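Local coordinates for probable adhesion protein (Pseudomonas aeruginosa PAO1, PDB 6R3Z) that probably serves as the periplasmic metal-binding component of an ABC transporter, capturing ferrous iron and related divalent metal ions for uptake, at residues 166-178 and 189-201. Sequence-based numbering, arbitrary orientation.
Sequences APAADFRVATIHG and LEVTAVVEPAHGI. With NI (nickel (II) ion), chain B.
Two parallel strands, 172-175 and 193-194, pair side by side and end in loops that each give a histidine to the metal site of this solute-binding protein. Thr-175 N donates to Ala-193 O (3.0 Å), Val-195 N to Thr-175 O and Glu-196 N to Ile-176 O. At the other end Thr-192 N reaches Val-173 O (2.8 Å), while one water ties Val-173 N to Glu-190 O and the Thr-192 hydroxyl. Arg-172 stretches its chain across Thr-192, and Arg-172 NH1 donates a nearly straight hydrogen bond to Thr-192 OG1 (3.1 Å), which lies in the guanidinium plane. Thr-175 OG1, placed between its backbone N and carbonyl carbon (chi1 72°), donates a hydrogen bond to His-177 O from above the carbonyl plane and lies against Val-194 CG2. Beyond the strands, His-177 NE2 and His-199 NE2 bind the nickel ion at 2.2 Å and 2.1 Å, their rings meeting obliquely. On the side of the His-177 ring away from the nickel ion, Glu-196 OE1 takes weak bonds from His-177 ND1 (3.0 Å) and Gly-200 N; a water bridges ND1 to Glu-196 OE2, so this second-shell carboxylate probably steadies the ring. His-41, His-66, His-111 and His-250 complete the six-histidine site. The pair belongs to a beta-alpha-beta unit with helix 181-185, whose Leu-184 touches Val-173 and Val-191; helix 205-217 packs on Ala-174 and Val-195, and strand 220-226 flanks 172-175, leaving 193-194 at the sheet's edge.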
loop_
_atom_site.group_PDB
_atom_site.type_symbol
_atom_site.label_atom_id
_atom_site.label_comp_id
_atom_site.label_asym_id
_atom_site.label_seq_id
_atom_site.Cartn_x
_atom_site.Cartn_y
_atom_site.Cartn_z
ATOM N N ALA A 166 -20.178 -13.446 -6.027
ATOM C CA ALA A 166 -20.018 -12.027 -5.769
ATOM C C ALA A 166 -20.968 -11.731 -4.594
ATOM O O ALA A 166 -21.945 -12.469 -4.398
ATOM C CB ALA A 166 -20.458 -11.252 -6.999
ATOM N N PRO A 167 -20.691 -10.717 -3.752
ATOM C CA PRO A 167 -21.601 -10.454 -2.622
ATOM C C PRO A 167 -22.954 -9.911 -3.083
ATOM O O PRO A 167 -23.051 -9.412 -4.206
ATOM C CB PRO A 167 -20.824 -9.446 -1.773
ATOM C CG PRO A 167 -19.921 -8.755 -2.726
ATOM C CD PRO A 167 -19.574 -9.753 -3.800
ATOM N N ALA A 168 -24.004 -10.018 -2.242
ATOM C CA ALA A 168 -25.327 -9.490 -2.596
ATOM C C ALA A 168 -25.261 -7.957 -2.732
ATOM O O ALA A 168 -24.281 -7.345 -2.296
ATOM C CB ALA A 168 -26.359 -9.887 -1.552
ATOM N N ALA A 169 -26.285 -7.347 -3.358
ATOM C CA ALA A 169 -26.348 -5.901 -3.576
ATOM C C ALA A 169 -26.267 -5.072 -2.284
ATOM O O ALA A 169 -25.796 -3.931 -2.333
ATOM C CB ALA A 169 -27.603 -5.544 -4.342
ATOM N N ASP A 170 -26.718 -5.642 -1.144
ATOM C CA ASP A 170 -26.717 -4.954 0.164
ATOM C C ASP A 170 -25.385 -5.072 0.948
ATOM O O ASP A 170 -25.326 -4.667 2.120
ATOM C CB ASP A 170 -27.902 -5.455 1.024
ATOM C CG ASP A 170 -27.782 -6.872 1.577
ATOM O OD1 ASP A 170 -26.987 -7.667 1.021
ATOM O OD2 ASP A 170 -28.483 -7.185 2.568
ATOM N N PHE A 171 -24.335 -5.641 0.322
ATOM C CA PHE A 171 -23.055 -5.825 1.005
ATOM C C PHE A 171 -22.246 -4.525 1.033
ATOM O O PHE A 171 -21.353 -4.324 0.210
ATOM C CB PHE A 171 -22.261 -6.979 0.392
ATOM C CG PHE A 171 -21.004 -7.370 1.133
ATOM C CD1 PHE A 171 -21.072 -8.062 2.338
ATOM C CD2 PHE A 171 -19.749 -7.065 0.614
ATOM C CE1 PHE A 171 -19.907 -8.450 3.008
ATOM C CE2 PHE A 171 -18.585 -7.468 1.275
ATOM C CZ PHE A 171 -18.674 -8.153 2.472
ATOM N N ARG A 172 -22.596 -3.624 1.953
ATOM C CA ARG A 172 -21.860 -2.362 2.097
ATOM C C ARG A 172 -20.677 -2.571 3.017
ATOM O O ARG A 172 -20.772 -3.291 4.014
ATOM C CB ARG A 172 -22.745 -1.221 2.570
ATOM C CG ARG A 172 -23.621 -0.605 1.462
ATOM C CD ARG A 172 -24.291 0.659 1.986
ATOM N NE ARG A 172 -25.285 1.229 1.069
ATOM C CZ ARG A 172 -25.006 2.097 0.099
ATOM N NH1 ARG A 172 -23.748 2.464 -0.134
ATOM N NH2 ARG A 172 -25.977 2.578 -0.670
ATOM N N VAL A 173 -19.565 -1.913 2.679
ATOM C CA VAL A 173 -18.266 -2.032 3.344
ATOM C C VAL A 173 -17.790 -0.681 3.889
ATOM O O VAL A 173 -17.931 0.334 3.219
ATOM C CB VAL A 173 -17.258 -2.573 2.267
ATOM C CG1 VAL A 173 -15.801 -2.423 2.680
ATOM C CG2 VAL A 173 -17.574 -4.022 1.899
ATOM N N ALA A 174 -17.192 -0.697 5.076
ATOM C CA ALA A 174 -16.542 0.468 5.671
ATOM C C ALA A 174 -15.084 0.079 6.027
ATOM O O ALA A 174 -14.785 -1.104 6.218
ATOM C CB ALA A 174 -17.282 0.924 6.915
ATOM N N THR A 175 -14.178 1.065 6.097
ATOM C CA THR A 175 -12.793 0.829 6.503
ATOM C C THR A 175 -12.403 1.908 7.514
ATOM O O THR A 175 -12.974 3.000 7.481
ATOM C CB THR A 175 -11.785 0.768 5.328
ATOM O OG1 THR A 175 -11.564 2.076 4.768
ATOM C CG2 THR A 175 -12.172 -0.254 4.241
ATOM N N ILE A 176 -11.427 1.624 8.388
ATOM C CA ILE A 176 -10.958 2.654 9.352
ATOM C C ILE A 176 -10.039 3.635 8.587
ATOM O O ILE A 176 -10.284 4.846 8.593
ATOM C CB ILE A 176 -10.198 1.999 10.552
ATOM C CG1 ILE A 176 -11.120 1.103 11.430
ATOM C CG2 ILE A 176 -9.480 3.078 11.413
ATOM C CD1 ILE A 176 -12.299 1.779 12.110
ATOM N N HIS A 177 -8.987 3.085 7.930
ATOM C CA HIS A 177 -8.001 3.827 7.133
ATOM C C HIS A 177 -8.460 3.794 5.673
ATOM O O HIS A 177 -8.996 2.778 5.238
ATOM C CB HIS A 177 -6.611 3.185 7.295
ATOM C CG HIS A 177 -5.458 4.023 6.838
ATOM N ND1 HIS A 177 -4.867 4.960 7.681
ATOM C CD2 HIS A 177 -4.753 3.972 5.685
ATOM C CE1 HIS A 177 -3.845 5.459 7.002
ATOM N NE2 HIS A 177 -3.716 4.871 5.808
ATOM N N GLY A 178 -8.278 4.893 4.938
ATOM C CA GLY A 178 -8.705 4.956 3.531
ATOM C C GLY A 178 -7.740 4.264 2.568
ATOM O O GLY A 178 -7.433 4.804 1.505
ATOM N N LEU A 189 -15.878 -3.992 -6.001
ATOM C CA LEU A 189 -16.532 -3.440 -4.825
ATOM C C LEU A 189 -16.040 -2.044 -4.504
ATOM O O LEU A 189 -14.948 -1.649 -4.914
ATOM C CB LEU A 189 -16.335 -4.370 -3.620
ATOM C CG LEU A 189 -17.045 -5.723 -3.680
ATOM C CD1 LEU A 189 -16.551 -6.623 -2.572
ATOM C CD2 LEU A 189 -18.567 -5.550 -3.566
ATOM N N GLU A 190 -16.857 -1.309 -3.762
ATOM C CA GLU A 190 -16.609 0.071 -3.356
ATOM C C GLU A 190 -16.674 0.173 -1.825
ATOM O O GLU A 190 -17.340 -0.632 -1.177
ATOM C CB GLU A 190 -17.729 0.957 -3.926
ATOM C CG GLU A 190 -17.284 1.984 -4.947
ATOM C CD GLU A 190 -18.399 2.913 -5.404
ATOM O OE1 GLU A 190 -19.589 2.546 -5.256
ATOM O OE2 GLU A 190 -18.081 4.013 -5.908
ATOM N N VAL A 191 -16.003 1.179 -1.267
ATOM C CA VAL A 191 -16.023 1.470 0.165
ATOM C C VAL A 191 -17.128 2.532 0.387
ATOM O O VAL A 191 -17.050 3.645 -0.157
ATOM C CB VAL A 191 -14.648 1.970 0.692
ATOM C CG1 VAL A 191 -14.745 2.388 2.158
ATOM C CG2 VAL A 191 -13.564 0.902 0.516
ATOM N N THR A 192 -18.146 2.195 1.189
ATOM C CA THR A 192 -19.233 3.133 1.497
ATOM C C THR A 192 -18.719 4.277 2.396
ATOM O O THR A 192 -19.058 5.449 2.180
ATOM C CB THR A 192 -20.416 2.391 2.157
ATOM O OG1 THR A 192 -21.091 1.629 1.155
ATOM C CG2 THR A 192 -21.446 3.343 2.803
ATOM N N ALA A 193 -17.940 3.921 3.437
ATOM C CA ALA A 193 -17.484 4.930 4.385
ATOM C C ALA A 193 -16.106 4.620 4.948
ATOM O O ALA A 193 -15.779 3.464 5.168
ATOM C CB ALA A 193 -18.497 5.048 5.532
ATOM N N VAL A 194 -15.326 5.678 5.225
ATOM C CA VAL A 194 -13.993 5.599 5.843
ATOM C C VAL A 194 -14.118 6.380 7.169
ATOM O O VAL A 194 -14.562 7.539 7.178
ATOM C CB VAL A 194 -12.884 6.163 4.901
ATOM C CG1 VAL A 194 -11.532 6.252 5.613
ATOM C CG2 VAL A 194 -12.767 5.325 3.621
ATOM N N VAL A 195 -13.777 5.723 8.286
ATOM C CA VAL A 195 -13.911 6.313 9.624
ATOM C C VAL A 195 -12.961 7.501 9.824
ATOM O O VAL A 195 -13.393 8.531 10.356
ATOM C CB VAL A 195 -13.803 5.247 10.750
ATOM C CG1 VAL A 195 -14.024 5.869 12.137
ATOM C CG2 VAL A 195 -14.778 4.093 10.501
ATOM N N GLU A 196 -11.687 7.362 9.425
ATOM C CA GLU A 196 -10.729 8.473 9.558
ATOM C C GLU A 196 -11.176 9.630 8.635
ATOM O O GLU A 196 -11.392 9.423 7.437
ATOM C CB GLU A 196 -9.322 8.012 9.195
ATOM C CG GLU A 196 -8.704 7.167 10.296
ATOM C CD GLU A 196 -7.251 6.782 10.097
ATOM O OE1 GLU A 196 -6.733 6.891 8.963
ATOM O OE2 GLU A 196 -6.622 6.379 11.097
ATOM N N PRO A 197 -11.378 10.842 9.181
ATOM C CA PRO A 197 -11.868 11.953 8.325
ATOM C C PRO A 197 -10.913 12.378 7.205
ATOM O O PRO A 197 -11.347 12.981 6.215
ATOM C CB PRO A 197 -12.142 13.085 9.319
ATOM C CG PRO A 197 -11.279 12.767 10.521
ATOM C CD PRO A 197 -11.229 11.254 10.590
ATOM N N ALA A 198 -9.618 12.073 7.370
ATOM C CA ALA A 198 -8.559 12.339 6.380
ATOM C C ALA A 198 -7.454 11.323 6.615
ATOM O O ALA A 198 -7.399 10.706 7.688
ATOM C CB ALA A 198 -8.006 13.757 6.544
ATOM N N HIS A 199 -6.594 11.139 5.607
ATOM C CA HIS A 199 -5.501 10.159 5.650
ATOM C C HIS A 199 -4.680 10.196 6.949
ATOM O O HIS A 199 -3.968 11.175 7.213
ATOM C CB HIS A 199 -4.571 10.309 4.423
ATOM C CG HIS A 199 -3.575 9.198 4.295
ATOM N ND1 HIS A 199 -2.320 9.412 3.752
ATOM C CD2 HIS A 199 -3.684 7.887 4.630
ATOM C CE1 HIS A 199 -1.707 8.236 3.786
ATOM N NE2 HIS A 199 -2.476 7.301 4.323
ATOM N N GLY A 200 -4.850 9.145 7.763
ATOM C CA GLY A 200 -4.128 8.941 9.014
ATOM C C GLY A 200 -4.512 9.842 10.163
ATOM O O GLY A 200 -3.785 9.907 11.156
ATOM N N ILE A 201 -5.663 10.528 10.042
ATOM C CA ILE A 201 -6.188 11.437 11.073
ATOM C C ILE A 201 -7.285 10.741 11.874
ATOM O O ILE A 201 -8.258 10.239 11.294
ATOM C CB ILE A 201 -6.649 12.797 10.450
ATOM C CG1 ILE A 201 -5.489 13.496 9.658
ATOM C CG2 ILE A 201 -7.239 13.745 11.507
ATOM C CD1 ILE A 201 -4.113 13.622 10.398
HETATM NI NI NI B . -1.978 5.225 4.539
HETATM O O HOH W 1 -19.667 -0.462 0.234
HETATM O O HOH W 2 -5.511 4.042 10.586
HETATM O O HOH W 3 -7.394 7.325 6.232
#